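Local coordinates for protein AlyGC (Glaciecola chathamensis, PDB 5GKD) that probably cleaves alginate by beta-elimination, as a marine bacterial lyase of polysaccharide lyase family 6, at residues Thr87-Val90 / Ile91-Arg94; His132-Phe135 / Asp136-His139; His164-His168 / Asn169-Pro173; Glu415-Lys419 / Asp420-Val424. All coordinates share one frame; numbering follows the deposited sequence.

Contact 1 of 4, residues Thr87-Val90 / Ile91-Arg94; sequences TGEV and IAFR. With PO4 (phosphate ion), chain G.
Glu89 leads this local contact, and its carboxylate reaches forward along the chain toward Ala92 and Arg94. Its CG lies anti to the carbonyl carbon, and a bend at chi2 (80°) folds the acid over the strand. Glu89 OE1 then stands 4.0 Å from Ala92 CB. Glu89 OE1 also accepts a hydrogen bond from water 1 at 2.8 Å. The water in turn accepts from Arg94 NE, so it bridges acid and base. Glu89 OE2 remains 4.2 Å from Arg94 NH1, too far for a salt bridge.

Val90 follows at the corner of the coil. Val90 CG1 meets Ile91 CG1 at 4.1 Å, and both side chains also pack on Ile111 of the next coil.

Beyond it, Phe93 centres an inverse gamma turn, closed by a weak bond from Arg94 N to Ala92 O. Arg94 offers the edge of its guanidinium to a phosphate ion. Arg94 NH1 donates to O2 of the phosphate at 2.9 Å (156°), and NH2 adds a weak bond to the same oxygen. Tyr129 and Arg153 hold the phosphate as well. With an alanine here, water 1 and Glu89 would probably lose their basic partner and the hold on the phosphate would weaken. The chemistry is consistent with a small anion-binding spot, probably filled here from the crystallisation liquor, where Glu89 may partly offset the positive charge.

Contact 2 of 4, residues His132-Phe135 / Asp136-His139; sequences HNRF and DHNH
Asp136 OD1 is shared by two arginines. Arg134 NE approaches Asp136 OD1 at 3.2 Å across the contact, and Arg105 NE of the preceding coil makes a second salt bridge. The Arg134 pairing rests on charge alone. The carboxylate lies over one face of the guanidinium, the two planes 32° apart, and no N-H of Arg134 points at OD1. Arg134 NE has its stronger partner in Asp167 of the following coil. The other oxygen, Asp136 OD2, accepts from His137 ND1 at 2.8 Å (165°) through its anti lone pair and also bonds to Thr107.

The stretch is part of one coil of a right-handed parallel beta-helix, and Asn138 sits at its turn as a step of an asparagine ladder. Asn138 OD1 takes the backbone N-H of Val109, and ND2 bonds to Val106 O.

Inside the coil, Phe135 lies beneath this amide. With its CG anti to the backbone N (chi1 -176°), the ring swings under Asn138. Asn138 ND2 rides 3.0 Å above the plane of the Phe135 ring, over its centre. Asn138 CB also rests 3.6 Å from Phe135 CZ. Were this ring cut back to an alanine, the Asn138 amide would probably lose its aromatic floor and a gap would open beside Val106 and Val126.

Contact 3 of 4, residues His164-His168 / Asn169-Pro173; sequences HRIDH and NYFGP
The first torsions of Ile166 and Asn169 bring their side chains together. In Ile166 (chi1 -57°) the CG2 branch stands anti to the backbone N. In Asn169 (chi1 -64°) CG stands anti to the carbonyl carbon, which folds the amide back over the turn. The two side chains approach at a slant, and Ile166 CG2 touches Asn169 ND2 at 3.4 Å. The same methyl faces the edge of the Phe171 ring, with Ile166 CG2 4.5 Å from Phe171 CZ, a loose apolar contact.

The amide nitrogen lies near the backbone of Asp167 without bonding to it. Its hydrogen bond goes to Phe135 O in the preceding coil, and Asn169 OD1 accepts from Asn138 N. Asn204 of the following coil repeats the pattern, bonding to Ile166 O and Asn169 N. This is an asparagine ladder, a stack of inward-turned amides at one bend of a parallel beta-helix. The bend itself is made by His168, whose backbone takes a left-handed conformation (phi 57°).

On the outer side of the strand, His168 ND1 donates to Asp167 OD2 at 2.6 Å in an almost straight bond. The oxygen uses its anti lone pair and lies in the imidazole plane, which fixes the rotation of the ring. The His168 ring is stacked with that of His137. Asp167 OD1 is 3.2 Å from Arg165 NE, well out of the guanidinium plane, while OD2 lies over one face. This is a pairing of charges only. Past the bend, Gly172 CA packs against one face of the Tyr170 ring.

Contact 4 of 4, residues Glu415-Lys419 / Asp420-Val424; sequences EPIGK and DEVGV
Glu421 grips Gly418 twice. The backbone N of Gly418 donates to Glu421 OE2 at 2.6 Å, a short bond bent to 145°. The carboxylate is met on its anti side, 23° out of its plane. In return Glu421 N donates to Gly418 O at 3.1 Å, arriving from above the carbonyl plane. Backbone and side chain of Glu421 thus fasten both polar ends of one glycine. Gly418 has no side chain, and a CB there would run into OE2.

The apolar contact lies next to this pair. Ile417 CG1, anti to its own backbone N (chi1 -168°), meets Val422 CG2 at 3.6 Å, the side chains crossing at about a right angle. Ile417 CG1 also rests 3.9 Å from Glu421 CB, so the aliphatic part of the acid joins the packing.

Farther out, the beta-helix supports these groups: Ile417 lies on His168, and Val422 on Tyr170 and Tyr205. Lys419 extends over Tyr170, and its NZ makes a long, weak ion pair with Asp207. Gly423, with positive phi, turns the chain so that its backbone pairs with His168.

Lys419 and Asp420 take the backbone angles of a type I beta turn, closed by the bond from Glu421 N to Gly418 O. It lies in the long loop between strands 398-400 and 441-444, the linker that joins the two beta-helical parts of the chain.

In the fold
The four contacts follow one another along the chain, and none encloses or crosses another. Each spans one unbroken segment, so each closes only a local bend. Contacts 1, 2 and 3 lie in the N-terminal beta-helix. Between contacts 1 and 2 the chain runs through strands 105-112 and 124-128, yet the two meet where Phe93 packs on Asn133. Contacts 2 and 3 lie on neighbouring coils, with centres about 7 Å apart, and strand 134-141 pairs with strands 165-167 and 170-171. Contact 4 comes much later, in the linker toward the second beta-helix. That linker returns to the first helix, touching contact 3 through Ile417 and Val422 and contact 2 through Val424. The linker thus lies across two of the coils.

Contact 1 of 4, residues Thr87-Val90 / Ile91-Arg94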
loop_
_atom_site.group_PDB
_atom_site.type_symbol
_atom_site.label_atom_id
_atom_site.label_comp_id
_atom_site.label_asym_id
_atom_site.label_seq_id
_atom_site.Cartn_x
_atom_site.Cartn_y
_atom_site.Cartn_z
ATOM N N THR A 87 -20.120 -5.870 7.327
ATOM C CA THR A 87 -20.218 -5.184 8.610
ATOM C C THR A 87 -19.050 -5.601 9.504
ATOM O O THR A 87 -17.989 -6.030 9.017
ATOM C CB THR A 87 -21.587 -5.449 9.263
ATOM O OG1 THR A 87 -21.753 -6.841 9.518
ATOM C CG2 THR A 87 -22.728 -4.978 8.362
ATOM N N GLY A 88 -19.237 -5.469 10.812
ATOM C CA GLY A 88 -18.199 -5.858 11.737
ATOM C C GLY A 88 -18.128 -7.341 12.005
ATOM O O GLY A 88 -17.120 -7.804 12.542
ATOM N N GLU A 89 -19.166 -8.098 11.635
ATOM C CA GLU A 89 -19.282 -9.495 12.039
ATOM C C GLU A 89 -19.999 -10.289 10.960
ATOM O O GLU A 89 -20.897 -9.778 10.299
ATOM C CB GLU A 89 -20.070 -9.676 13.348
ATOM C CG GLU A 89 -19.802 -8.667 14.427
ATOM C CD GLU A 89 -20.523 -7.354 14.236
ATOM O OE1 GLU A 89 -21.629 -7.346 13.651
ATOM O OE2 GLU A 89 -19.968 -6.328 14.680
ATOM N N VAL A 90 -19.632 -11.561 10.835
ATOM C CA VAL A 90 -20.372 -12.468 9.960
ATOM C C VAL A 90 -21.666 -12.919 10.615
ATOM O O VAL A 90 -22.741 -12.834 10.011
ATOM C CB VAL A 90 -19.500 -13.674 9.581
ATOM C CG1 VAL A 90 -20.252 -14.567 8.605
ATOM C CG2 VAL A 90 -18.192 -13.196 8.998
ATOM N N ILE A 91 -21.575 -13.438 11.842
ATOM C CA ILE A 91 -22.716 -13.907 12.622
ATOM C C ILE A 91 -22.760 -13.133 13.933
ATOM O O ILE A 91 -21.816 -13.195 14.727
ATOM C CB ILE A 91 -22.628 -15.406 12.921
ATOM C CG1 ILE A 91 -22.536 -16.227 11.642
ATOM C CG2 ILE A 91 -23.831 -15.847 13.771
ATOM C CD1 ILE A 91 -22.407 -17.697 11.934
ATOM N N ALA A 92 -23.867 -12.448 14.188
ATOM C CA ALA A 92 -24.038 -11.679 15.416
ATOM C C ALA A 92 -25.362 -12.021 16.074
ATOM O O ALA A 92 -26.403 -12.084 15.406
ATOM C CB ALA A 92 -23.990 -10.181 15.148
ATOM N N PHE A 93 -25.324 -12.227 17.390
ATOM C CA PHE A 93 -26.519 -12.500 18.176
ATOM C C PHE A 93 -27.199 -11.203 18.602
ATOM O O PHE A 93 -27.557 -11.009 19.770
ATOM C CB PHE A 93 -26.160 -13.355 19.390
ATOM C CG PHE A 93 -25.922 -14.805 19.072
ATOM C CD1 PHE A 93 -24.716 -15.226 18.522
ATOM C CD2 PHE A 93 -26.885 -15.755 19.366
ATOM C CE1 PHE A 93 -24.500 -16.553 18.245
ATOM C CE2 PHE A 93 -26.662 -17.091 19.099
ATOM C CZ PHE A 93 -25.472 -17.485 18.528
ATOM N N ARG A 94 -27.357 -10.291 17.653
ATOM C CA ARG A 94 -28.084 -9.050 17.863
ATOM C C ARG A 94 -28.412 -8.453 16.504
ATOM O O ARG A 94 -27.758 -8.752 15.497
ATOM C CB ARG A 94 -27.279 -8.038 18.693
ATOM C CG ARG A 94 -26.197 -7.371 17.890
ATOM C CD ARG A 94 -25.335 -6.413 18.687
ATOM N NE ARG A 94 -24.343 -5.824 17.806
ATOM C CZ ARG A 94 -23.551 -4.804 18.122
ATOM N NH1 ARG A 94 -22.686 -4.359 17.231
ATOM N NH2 ARG A 94 -23.608 -4.238 19.322
HETATM P P PO4 G . -19.714 -3.460 19.167
HETATM O O1 PO4 G . -20.297 -4.494 20.103
HETATM O O2 PO4 G . -20.793 -2.627 18.503
HETATM O O3 PO4 G . -18.898 -4.189 18.127
HETATM O O4 PO4 G . -18.827 -2.513 19.940
HETATM O O HOH W 1 -23.526 -6.515 15.526
#

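Contact 2 of 4, residues His132-Phe135 / Asp136-His139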
loop_
_atom_site.group_PDB
_atom_site.type_symbol
_atom_site.label_atom_id
_atom_site.label_comp_id
_atom_site.label_asym_id
_atom_site.label_seq_id
_atom_site.Cartn_x
_atom_site.Cartn_y
_atom_site.Cartn_z
ATOM N N HIS A 132 -28.130 -16.724 27.503
ATOM C CA HIS A 132 -28.632 -18.085 27.285
ATOM C C HIS A 132 -28.650 -18.477 25.810
ATOM O O HIS A 132 -29.527 -19.202 25.359
ATOM C CB HIS A 132 -30.015 -18.255 27.902
ATOM C CG HIS A 132 -30.032 -18.008 29.375
ATOM N ND1 HIS A 132 -29.442 -18.870 30.274
ATOM C CD2 HIS A 132 -30.530 -16.979 30.105
ATOM C CE1 HIS A 132 -29.597 -18.392 31.495
ATOM N NE2 HIS A 132 -30.239 -17.240 31.418
ATOM N N ASN A 133 -27.656 -18.031 25.062
ATOM C CA ASN A 133 -27.487 -18.495 23.699
ATOM C C ASN A 133 -26.582 -19.722 23.641
ATOM O O ASN A 133 -25.866 -20.053 24.589
ATOM C CB ASN A 133 -26.940 -17.362 22.834
ATOM C CG ASN A 133 -27.957 -16.255 22.668
ATOM O OD1 ASN A 133 -29.148 -16.537 22.563
ATOM N ND2 ASN A 133 -27.510 -15.000 22.670
ATOM N N ARG A 134 -26.612 -20.394 22.493
ATOM C CA ARG A 134 -25.789 -21.570 22.266
ATOM C C ARG A 134 -25.188 -21.516 20.869
ATOM O O ARG A 134 -25.879 -21.206 19.893
ATOM C CB ARG A 134 -26.598 -22.860 22.438
ATOM C CG ARG A 134 -25.737 -24.113 22.364
ATOM C CD ARG A 134 -26.531 -25.374 22.674
ATOM N NE ARG A 134 -25.742 -26.554 22.404
ATOM C CZ ARG A 134 -26.238 -27.775 22.280
ATOM N NH1 ARG A 134 -27.540 -27.971 22.416
ATOM N NH2 ARG A 134 -25.432 -28.796 22.019
ATOM N N PHE A 135 -23.898 -21.815 20.780
ATOM C CA PHE A 135 -23.190 -21.915 19.509
ATOM C C PHE A 135 -22.481 -23.273 19.489
ATOM O O PHE A 135 -21.434 -23.443 20.130
ATOM C CB PHE A 135 -22.223 -20.743 19.356
ATOM C CG PHE A 135 -21.518 -20.698 18.039
ATOM C CD1 PHE A 135 -22.076 -20.025 16.957
ATOM C CD2 PHE A 135 -20.273 -21.288 17.889
ATOM C CE1 PHE A 135 -21.420 -19.976 15.736
ATOM C CE2 PHE A 135 -19.607 -21.225 16.684
ATOM C CZ PHE A 135 -20.178 -20.570 15.609
ATOM N N ASP A 136 -23.048 -24.235 18.752
ATOM C CA ASP A 136 -22.627 -25.627 18.851
ATOM C C ASP A 136 -22.585 -26.321 17.494
ATOM O O ASP A 136 -23.322 -25.970 16.571
ATOM C CB ASP A 136 -23.561 -26.413 19.774
ATOM C CG ASP A 136 -24.936 -26.587 19.166
ATOM O OD1 ASP A 136 -25.747 -25.665 19.311
ATOM O OD2 ASP A 136 -25.198 -27.623 18.516
ATOM N N HIS A 137 -21.717 -27.341 17.399
ATOM C CA HIS A 137 -21.575 -28.170 16.200
ATOM C C HIS A 137 -21.358 -27.314 14.952
ATOM O O HIS A 137 -21.842 -27.626 13.866
ATOM C CB HIS A 137 -22.774 -29.118 16.026
ATOM C CG HIS A 137 -22.902 -30.139 17.125
ATOM N ND1 HIS A 137 -23.596 -29.897 18.297
ATOM C CD2 HIS A 137 -22.400 -31.395 17.240
ATOM C CE1 HIS A 137 -23.523 -30.960 19.080
ATOM N NE2 HIS A 137 -22.804 -31.881 18.465
ATOM N N ASN A 138 -20.597 -26.236 15.097
ATOM C CA ASN A 138 -20.246 -25.392 13.966
ATOM C C ASN A 138 -18.812 -25.678 13.506
ATOM O O ASN A 138 -18.057 -26.425 14.142
ATOM C CB ASN A 138 -20.451 -23.916 14.327
ATOM C CG ASN A 138 -21.884 -23.615 14.676
ATOM O OD1 ASN A 138 -22.783 -23.765 13.841
ATOM N ND2 ASN A 138 -22.121 -23.202 15.917
ATOM N N HIS A 139 -18.448 -25.075 12.375
ATOM C CA HIS A 139 -17.205 -25.407 11.671
ATOM C C HIS A 139 -16.635 -24.103 11.112
ATOM O O HIS A 139 -17.124 -23.595 10.095
ATOM C CB HIS A 139 -17.503 -26.437 10.586
ATOM C CG HIS A 139 -16.344 -26.808 9.714
ATOM N ND1 HIS A 139 -16.061 -28.118 9.389
ATOM C CD2 HIS A 139 -15.447 -26.051 9.036
ATOM C CE1 HIS A 139 -15.017 -28.155 8.580
ATOM N NE2 HIS A 139 -14.632 -26.912 8.343
#

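Contact 3 of 4, residues His164-His168 / Asn169-Pro173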
loop_
_atom_site.group_PDB
_atom_site.type_symbol
_atom_site.label_atom_id
_atom_site.label_comp_id
_atom_site.label_asym_id
_atom_site.label_seq_id
_atom_site.Cartn_x
_atom_site.Cartn_y
_atom_site.Cartn_z
ATOM N N HIS A 164 -23.925 -18.408 28.383
ATOM C CA HIS A 164 -23.810 -18.889 27.013
ATOM C C HIS A 164 -23.085 -20.226 26.998
ATOM O O HIS A 164 -22.217 -20.491 27.830
ATOM C CB HIS A 164 -23.044 -17.885 26.138
ATOM C CG HIS A 164 -23.781 -16.607 25.867
ATOM N ND1 HIS A 164 -25.136 -16.555 25.642
ATOM C CD2 HIS A 164 -23.335 -15.331 25.771
ATOM C CE1 HIS A 164 -25.497 -15.304 25.414
ATOM N NE2 HIS A 164 -24.424 -14.538 25.505
ATOM N N ARG A 165 -23.452 -21.076 26.049
ATOM C CA ARG A 165 -22.847 -22.392 25.895
ATOM C C ARG A 165 -22.202 -22.509 24.515
ATOM O O ARG A 165 -22.872 -22.331 23.489
ATOM C CB ARG A 165 -23.887 -23.488 26.106
ATOM C CG ARG A 165 -23.301 -24.877 25.979
ATOM C CD ARG A 165 -24.319 -25.998 26.213
ATOM N NE ARG A 165 -23.666 -27.288 26.026
ATOM C CZ ARG A 165 -24.291 -28.431 25.776
ATOM N NH1 ARG A 165 -25.615 -28.472 25.681
ATOM N NH2 ARG A 165 -23.576 -29.531 25.616
ATOM N N ILE A 166 -20.904 -22.808 24.491
ATOM C CA ILE A 166 -20.128 -22.924 23.260
ATOM C C ILE A 166 -19.514 -24.316 23.242
ATOM O O ILE A 166 -18.555 -24.585 23.972
ATOM C CB ILE A 166 -19.058 -21.829 23.163
ATOM C CG1 ILE A 166 -19.721 -20.448 23.254
ATOM C CG2 ILE A 166 -18.204 -22.019 21.900
ATOM C CD1 ILE A 166 -18.771 -19.298 23.521
ATOM N N ASP A 167 -20.071 -25.216 22.431
ATOM C CA ASP A 167 -19.742 -26.620 22.608
ATOM C C ASP A 167 -19.695 -27.346 21.277
ATOM O O ASP A 167 -20.400 -26.992 20.334
ATOM C CB ASP A 167 -20.741 -27.320 23.542
ATOM C CG ASP A 167 -22.133 -27.415 22.950
ATOM O OD1 ASP A 167 -22.887 -26.444 23.078
ATOM O OD2 ASP A 167 -22.479 -28.458 22.358
ATOM N N HIS A 168 -18.849 -28.377 21.225
ATOM C CA HIS A 168 -18.773 -29.295 20.090
ATOM C C HIS A 168 -18.481 -28.588 18.777
ATOM O O HIS A 168 -18.902 -29.048 17.719
ATOM C CB HIS A 168 -20.063 -30.108 19.959
ATOM C CG HIS A 168 -20.316 -31.021 21.110
ATOM N ND1 HIS A 168 -21.110 -30.667 22.180
ATOM C CD2 HIS A 168 -19.861 -32.268 21.372
ATOM C CE1 HIS A 168 -21.145 -31.666 23.042
ATOM N NE2 HIS A 168 -20.392 -32.645 22.575
ATOM N N ASN A 169 -17.775 -27.471 18.812
ATOM C CA ASN A 169 -17.418 -26.774 17.588
ATOM C C ASN A 169 -16.062 -27.250 17.087
ATOM O O ASN A 169 -15.190 -27.656 17.868
ATOM C CB ASN A 169 -17.387 -25.270 17.812
ATOM C CG ASN A 169 -18.751 -24.721 18.171
ATOM O OD1 ASN A 169 -19.655 -24.725 17.342
ATOM N ND2 ASN A 169 -18.908 -24.253 19.406
ATOM N N TYR A 170 -15.904 -27.243 15.771
ATOM C CA TYR A 170 -14.608 -27.462 15.142
ATOM C C TYR A 170 -14.023 -26.099 14.831
ATOM O O TYR A 170 -14.493 -25.405 13.925
ATOM C CB TYR A 170 -14.719 -28.310 13.881
ATOM C CG TYR A 170 -13.398 -28.497 13.132
ATOM C CD1 TYR A 170 -12.321 -29.153 13.722
ATOM C CD2 TYR A 170 -13.250 -28.038 11.828
ATOM C CE1 TYR A 170 -11.125 -29.334 13.038
ATOM C CE2 TYR A 170 -12.074 -28.210 11.138
ATOM C CZ TYR A 170 -11.006 -28.847 11.746
ATOM O OH TYR A 170 -9.837 -29.005 11.048
ATOM N N PHE A 171 -13.023 -25.706 15.606
ATOM C CA PHE A 171 -12.218 -24.538 15.280
ATOM C C PHE A 171 -11.034 -25.052 14.478
ATOM O O PHE A 171 -10.030 -25.510 15.040
ATOM C CB PHE A 171 -11.798 -23.788 16.537
ATOM C CG PHE A 171 -12.956 -23.172 17.296
ATOM C CD1 PHE A 171 -13.578 -22.030 16.832
ATOM C CD2 PHE A 171 -13.412 -23.733 18.478
ATOM C CE1 PHE A 171 -14.646 -21.458 17.529
ATOM C CE2 PHE A 171 -14.483 -23.158 19.175
ATOM C CZ PHE A 171 -15.094 -22.028 18.694
ATOM N N GLY A 172 -11.168 -24.995 13.149
ATOM C CA GLY A 172 -10.158 -25.481 12.254
ATOM C C GLY A 172 -8.980 -24.540 12.139
ATOM O O GLY A 172 -8.913 -23.494 12.775
ATOM N N PRO A 173 -8.032 -24.928 11.298
ATOM C CA PRO A 173 -6.771 -24.182 11.172
ATOM C C PRO A 173 -6.952 -22.683 10.951
ATOM O O PRO A 173 -7.729 -22.239 10.107
ATOM C CB PRO A 173 -6.102 -24.850 9.967
ATOM C CG PRO A 173 -6.574 -26.301 10.049
ATOM C CD PRO A 173 -8.002 -26.221 10.578
#

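Contact 4 of 4, residues Glu415-Lys419 / Asp420-Val424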
loop_
_atom_site.group_PDB
_atom_site.type_symbol
_atom_site.label_atom_id
_atom_site.label_comp_id
_atom_site.label_asym_id
_atom_site.label_seq_id
_atom_site.Cartn_x
_atom_site.Cartn_y
_atom_site.Cartn_z
ATOM N N GLU A 415 -12.163 -38.359 28.764
ATOM C CA GLU A 415 -12.449 -38.874 27.426
ATOM C C GLU A 415 -12.363 -37.718 26.441
ATOM O O GLU A 415 -13.351 -37.014 26.201
ATOM C CB GLU A 415 -13.819 -39.549 27.372
ATOM C CG GLU A 415 -13.941 -40.723 28.329
ATOM C CD GLU A 415 -15.147 -41.594 28.051
ATOM O OE1 GLU A 415 -15.000 -42.839 28.081
ATOM O OE2 GLU A 415 -16.241 -41.040 27.805
ATOM N N PRO A 416 -11.183 -37.477 25.876
ATOM C CA PRO A 416 -11.005 -36.341 24.963
ATOM C C PRO A 416 -11.938 -36.446 23.772
ATOM O O PRO A 416 -12.031 -37.493 23.133
ATOM C CB PRO A 416 -9.540 -36.467 24.519
ATOM C CG PRO A 416 -8.894 -37.318 25.549
ATOM C CD PRO A 416 -9.940 -38.238 26.071
ATOM N N ILE A 417 -12.605 -35.337 23.453
ATOM C CA ILE A 417 -13.440 -35.314 22.261
ATOM C C ILE A 417 -12.567 -35.466 21.021
ATOM O O ILE A 417 -11.442 -34.950 20.958
ATOM C CB ILE A 417 -14.291 -34.034 22.216
ATOM C CG1 ILE A 417 -15.361 -34.157 21.131
ATOM C CG2 ILE A 417 -13.446 -32.793 22.028
ATOM C CD1 ILE A 417 -16.717 -33.721 21.607
ATOM N N GLY A 418 -13.067 -36.218 20.048
ATOM C CA GLY A 418 -12.327 -36.465 18.832
ATOM C C GLY A 418 -12.609 -35.452 17.738
ATOM O O GLY A 418 -13.608 -34.753 17.758
ATOM N N LYS A 419 -11.692 -35.378 16.775
ATOM C CA LYS A 419 -11.865 -34.455 15.662
ATOM C C LYS A 419 -13.138 -34.756 14.872
ATOM O O LYS A 419 -13.754 -33.838 14.322
ATOM C CB LYS A 419 -10.641 -34.503 14.745
ATOM C CG LYS A 419 -10.653 -33.510 13.577
ATOM C CD LYS A 419 -9.323 -33.543 12.845
ATOM C CE LYS A 419 -9.261 -32.535 11.731
ATOM N NZ LYS A 419 -8.014 -32.692 10.916
ATOM N N ASP A 420 -13.552 -36.023 14.801
ATOM C CA ASP A 420 -14.743 -36.365 14.038
ATOM C C ASP A 420 -16.002 -36.422 14.891
ATOM O O ASP A 420 -17.059 -36.792 14.384
ATOM C CB ASP A 420 -14.541 -37.685 13.277
ATOM C CG ASP A 420 -13.868 -38.752 14.104
ATOM O OD1 ASP A 420 -14.292 -39.007 15.257
ATOM O OD2 ASP A 420 -12.901 -39.355 13.587
ATOM N N GLU A 421 -15.932 -36.025 16.154
ATOM C CA GLU A 421 -17.122 -35.890 16.981
ATOM C C GLU A 421 -17.556 -34.449 17.124
ATOM O O GLU A 421 -18.367 -34.130 17.984
ATOM C CB GLU A 421 -16.878 -36.469 18.362
ATOM C CG GLU A 421 -16.381 -37.889 18.342
ATOM C CD GLU A 421 -16.032 -38.353 19.720
ATOM O OE1 GLU A 421 -16.898 -38.931 20.395
ATOM O OE2 GLU A 421 -14.903 -38.091 20.149
ATOM N N VAL A 422 -17.024 -33.578 16.296
ATOM C CA VAL A 422 -17.188 -32.150 16.435
ATOM C C VAL A 422 -17.479 -31.595 15.044
ATOM O O VAL A 422 -17.174 -32.224 14.034
ATOM C CB VAL A 422 -15.905 -31.592 17.096
ATOM C CG1 VAL A 422 -15.630 -30.301 16.668
ATOM C CG2 VAL A 422 -16.005 -31.625 18.623
ATOM N N GLY A 423 -18.123 -30.435 14.983
ATOM C CA GLY A 423 -18.457 -29.871 13.684
ATOM C C GLY A 423 -19.689 -30.519 13.065
ATOM O O GLY A 423 -20.625 -30.892 13.757
ATOM N N VAL A 424 -19.678 -30.650 11.737
ATOM C CA VAL A 424 -20.772 -31.261 10.989
ATOM C C VAL A 424 -20.255 -32.437 10.162
ATOM O O VAL A 424 -19.132 -32.432 9.653
ATOM C CB VAL A 424 -21.491 -30.228 10.089
ATOM C CG1 VAL A 424 -22.009 -29.098 10.924
ATOM C CG2 VAL A 424 -20.566 -29.674 9.051
#